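Local coordinates for protein CRISPR-associated endoribonuclease Cse3 (Thermus thermophilus, PDB 2Y8Y) that cleaves CRISPR repeat transcripts as an endoribonuclease to give mature crRNA, and retains the processed RNA as part of an adaptive immune system against mobile genetic elements, at residues A128-R133 and F139-G144. Numbering follows the deposited sequence.
Sequences AWLERR and FRLLEG. With nucleotides of chain B.
Leu141 reaches from its strand to helix 123-136 and meets Glu131 at about a right angle, its CD1 lying 3.5 Å from Glu131 CG. The glutamate offers its methylene portion to the leucine, which suits a long residue at the border of a buried patch: its carbons pack while the chain, extended beyond CG, runs across the methyl, so that Glu131 OE2 also stays near Leu141 CD1 (3.9 Å). Leu130 CD2 comes up to the same methyl at 4.4 Å, and Phe101 also touches Leu141, so a branched apolar side chain fits between helix and sheet. Close by, a water bridges the backbones, donating to Glu131 O and accepting from Leu141 N at 2.9 Å.

The helix also presents two arginines to the RNA, and Arg133 can be followed outward. CB leads to Arg133 CG, which lies 3.4 Å above the plane of the Trp129 ring, over its centre. Successive bends at chi2 and chi3 then turn the chain towards the phosphates; Arg133 CD passes 3.4 Å from OP1 of G14 of the RNA chain, and NE forms a salt bridge with Glu136, which would steady the head. At the tip one guanidinium face lies under that OP1, while Arg133 NH2 donates to OP2 of G15 of the RNA chain (2.8 Å, 149°). Arg132 takes the same OP1 of G14 in the plane of its guanidinium, by a nearly straight bond from Arg132 NH1 (2.8 Å, 164°) and a weak one from NH2. Arginine suits both places: its flat, charged head meets phosphates by edge and face in Arg133, by edge in Arg132. The helix thus packs on the antiparallel sheet through one side, while its arginines grip successive phosphates as part of the RNA-binding surface of this ferredoxin-like Cas6/Cse3/CasE protein.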
loop_
_atom_site.group_PDB
_atom_site.type_symbol
_atom_site.label_atom_id
_atom_site.label_comp_id
_atom_site.label_asym_id
_atom_site.label_seq_id
_atom_site.Cartn_x
_atom_site.Cartn_y
_atom_site.Cartn_z
ATOM N N ALA A 128 3.169 -5.533 16.739
ATOM C CA ALA A 128 4.502 -6.133 16.752
ATOM C C ALA A 128 4.962 -6.462 15.334
ATOM O O ALA A 128 6.138 -6.291 14.989
ATOM C CB ALA A 128 4.526 -7.384 17.642
ATOM N N TRP A 129 4.035 -6.953 14.521
ATOM C CA TRP A 129 4.327 -7.249 13.132
ATOM C C TRP A 129 4.776 -5.968 12.421
ATOM O O TRP A 129 5.805 -5.953 11.736
ATOM C CB TRP A 129 3.088 -7.839 12.454
ATOM C CG TRP A 129 3.250 -8.138 10.975
ATOM C CD1 TRP A 129 3.719 -9.298 10.439
ATOM C CD2 TRP A 129 2.924 -7.289 9.867
ATOM N NE1 TRP A 129 3.711 -9.231 9.068
ATOM C CE2 TRP A 129 3.220 -8.004 8.688
ATOM C CE3 TRP A 129 2.421 -5.983 9.754
ATOM C CZ2 TRP A 129 3.036 -7.471 7.411
ATOM C CZ3 TRP A 129 2.226 -5.448 8.470
ATOM C CH2 TRP A 129 2.537 -6.196 7.322
ATOM N N LEU A 130 4.015 -4.890 12.576
ATOM C CA LEU A 130 4.379 -3.625 11.932
ATOM C C LEU A 130 5.776 -3.202 12.379
ATOM O O LEU A 130 6.596 -2.799 11.555
ATOM C CB LEU A 130 3.374 -2.537 12.292
ATOM C CG LEU A 130 3.719 -1.158 11.730
ATOM C CD1 LEU A 130 3.583 -1.120 10.201
ATOM C CD2 LEU A 130 2.792 -0.182 12.385
ATOM N N GLU A 131 6.051 -3.288 13.679
ATOM C CA GLU A 131 7.363 -2.875 14.180
ATOM C C GLU A 131 8.475 -3.687 13.538
ATOM O O GLU A 131 9.517 -3.138 13.141
ATOM C CB GLU A 131 7.433 -2.990 15.702
ATOM C CG GLU A 131 6.578 -1.959 16.405
ATOM C CD GLU A 131 6.411 -2.235 17.887
ATOM O OE1 GLU A 131 6.599 -3.398 18.304
ATOM O OE2 GLU A 131 6.061 -1.288 18.626
ATOM N N ARG A 132 8.282 -4.997 13.453
ATOM C CA ARG A 132 9.292 -5.865 12.862
ATOM C C ARG A 132 9.481 -5.570 11.369
ATOM O O ARG A 132 10.610 -5.503 10.889
ATOM C CB ARG A 132 8.916 -7.342 13.069
ATOM C CG ARG A 132 9.971 -8.312 12.587
ATOM C CD ARG A 132 9.553 -9.773 12.767
ATOM N NE ARG A 132 8.354 -10.111 12.001
ATOM C CZ ARG A 132 8.324 -10.260 10.680
ATOM N NH1 ARG A 132 9.426 -10.108 9.956
ATOM N NH2 ARG A 132 7.187 -10.568 10.075
ATOM N N ARG A 133 8.382 -5.417 10.639
ATOM C CA ARG A 133 8.476 -5.118 9.215
ATOM C C ARG A 133 9.207 -3.805 8.987
ATOM O O ARG A 133 10.055 -3.704 8.086
ATOM C CB ARG A 133 7.093 -5.021 8.551
ATOM C CG ARG A 133 6.265 -6.323 8.501
ATOM C CD ARG A 133 6.972 -7.477 7.806
ATOM N NE ARG A 133 7.342 -7.203 6.419
ATOM C CZ ARG A 133 7.009 -7.991 5.389
ATOM N NH1 ARG A 133 6.259 -9.068 5.577
ATOM N NH2 ARG A 133 7.396 -7.673 4.169
ATOM N N PHE A 139 13.343 1.298 8.681
ATOM C CA PHE A 139 12.643 2.327 9.441
ATOM C C PHE A 139 12.552 1.909 10.910
ATOM O O PHE A 139 12.973 0.813 11.280
ATOM C CB PHE A 139 11.211 2.475 8.916
ATOM C CG PHE A 139 11.091 3.040 7.503
ATOM C CD1 PHE A 139 11.264 4.394 7.271
ATOM C CD2 PHE A 139 10.715 2.223 6.442
ATOM C CE1 PHE A 139 11.103 4.921 6.002
ATOM C CE2 PHE A 139 10.543 2.752 5.168
ATOM C CZ PHE A 139 10.734 4.099 4.961
ATOM N N ARG A 140 11.964 2.751 11.744
ATOM C CA ARG A 140 11.635 2.352 13.117
ATOM C C ARG A 140 10.481 3.216 13.592
ATOM O O ARG A 140 10.499 4.420 13.391
ATOM C CB ARG A 140 12.843 2.524 14.054
ATOM C CG ARG A 140 12.658 1.891 15.441
ATOM C CD ARG A 140 13.912 2.011 16.315
ATOM N NE ARG A 140 15.116 1.503 15.655
ATOM C CZ ARG A 140 16.206 2.232 15.437
ATOM N NH1 ARG A 140 16.234 3.496 15.831
ATOM N NH2 ARG A 140 17.256 1.703 14.827
ATOM N N LEU A 141 9.477 2.625 14.238
ATOM C CA LEU A 141 8.437 3.463 14.838
ATOM C C LEU A 141 9.023 4.428 15.863
ATOM O O LEU A 141 9.970 4.093 16.586
ATOM C CB LEU A 141 7.393 2.609 15.547
ATOM C CG LEU A 141 6.303 1.936 14.748
ATOM C CD1 LEU A 141 5.341 1.244 15.721
ATOM C CD2 LEU A 141 5.581 2.961 13.895
ATOM N N LEU A 142 8.454 5.623 15.954
ATOM C CA LEU A 142 8.823 6.547 17.019
ATOM C C LEU A 142 8.106 6.119 18.293
ATOM O O LEU A 142 7.062 5.479 18.230
ATOM C CB LEU A 142 8.414 7.978 16.669
ATOM C CG LEU A 142 9.170 8.647 15.521
ATOM C CD1 LEU A 142 8.892 10.141 15.491
ATOM C CD2 LEU A 142 10.656 8.385 15.654
ATOM N N GLU A 143 8.655 6.469 19.448
ATOM C CA GLU A 143 7.986 6.106 20.693
ATOM C C GLU A 143 7.497 7.297 21.508
ATOM O O GLU A 143 7.786 8.451 21.193
ATOM C CB GLU A 143 8.863 5.181 21.545
ATOM C CG GLU A 143 8.715 3.712 21.173
ATOM C CD GLU A 143 9.559 2.793 22.035
ATOM O OE1 GLU A 143 10.098 3.263 23.059
ATOM O OE2 GLU A 143 9.683 1.598 21.685
ATOM N N GLY A 144 6.731 6.990 22.550
ATOM C CA GLY A 144 6.264 7.981 23.500
ATOM C C GLY A 144 6.241 7.363 24.883
ATOM O O GLY A 144 6.502 6.169 25.033
ATOM P P G B 14 8.835 -11.641 6.741
ATOM O OP1 G B 14 8.866 -10.244 7.216
ATOM O OP2 G B 14 7.566 -12.399 6.850
ATOM O "O5'" G B 14 9.369 -11.737 5.255
ATOM C "C5'" G B 14 10.608 -11.143 4.899
ATOM C "C4'" G B 14 11.051 -11.575 3.532
ATOM O "O4'" G B 14 11.275 -13.011 3.501
ATOM C "C3'" G B 14 10.058 -11.361 2.415
ATOM O "O3'" G B 14 9.975 -10.015 2.003
ATOM C "C2'" G B 14 10.595 -12.298 1.350
ATOM O "O2'" G B 14 11.782 -11.770 0.767
ATOM C "C1'" G B 14 10.965 -13.506 2.214
ATOM N N9 G B 14 9.821 -14.419 2.327
ATOM C C8 G B 14 8.896 -14.538 3.344
ATOM N N7 G B 14 7.964 -15.405 3.055
ATOM C C5 G B 14 8.265 -15.844 1.770
ATOM C C6 G B 14 7.603 -16.775 0.926
ATOM O O6 G B 14 6.574 -17.422 1.149
ATOM N N1 G B 14 8.250 -16.909 -0.299
ATOM C C2 G B 14 9.398 -16.233 -0.665
ATOM N N2 G B 14 9.885 -16.494 -1.886
ATOM N N3 G B 14 10.028 -15.370 0.117
ATOM C C4 G B 14 9.406 -15.227 1.306
ATOM P P G B 15 8.594 -9.430 1.430
ATOM O OP1 G B 15 8.821 -7.983 1.181
ATOM O OP2 G B 15 7.503 -9.825 2.350
ATOM O "O5'" G B 15 8.410 -10.198 0.053
ATOM C "C5'" G B 15 9.270 -9.933 -1.037
ATOM C "C4'" G B 15 8.995 -10.854 -2.193
ATOM O "O4'" G B 15 9.118 -12.243 -1.782
ATOM C "C3'" G B 15 7.602 -10.806 -2.777
ATOM O "O3'" G B 15 7.351 -9.642 -3.536
ATOM C "C2'" G B 15 7.594 -12.088 -3.591
ATOM O "O2'" G B 15 8.432 -11.960 -4.727
ATOM C "C1'" G B 15 8.270 -13.040 -2.599
ATOM N N9 G B 15 7.260 -13.692 -1.749
ATOM C C8 G B 15 6.876 -13.406 -0.461
ATOM N N7 G B 15 5.875 -14.150 -0.065
ATOM C C5 G B 15 5.570 -14.937 -1.160
ATOM C C6 G B 15 4.577 -15.930 -1.333
ATOM O O6 G B 15 3.744 -16.322 -0.520
ATOM N N1 G B 15 4.611 -16.483 -2.614
ATOM C C2 G B 15 5.485 -16.115 -3.606
ATOM N N2 G B 15 5.361 -16.761 -4.779
ATOM N N3 G B 15 6.424 -15.201 -3.457
ATOM C C4 G B 15 6.400 -14.653 -2.214
HETATM O O HOH W 1 9.696 -0.272 14.636
#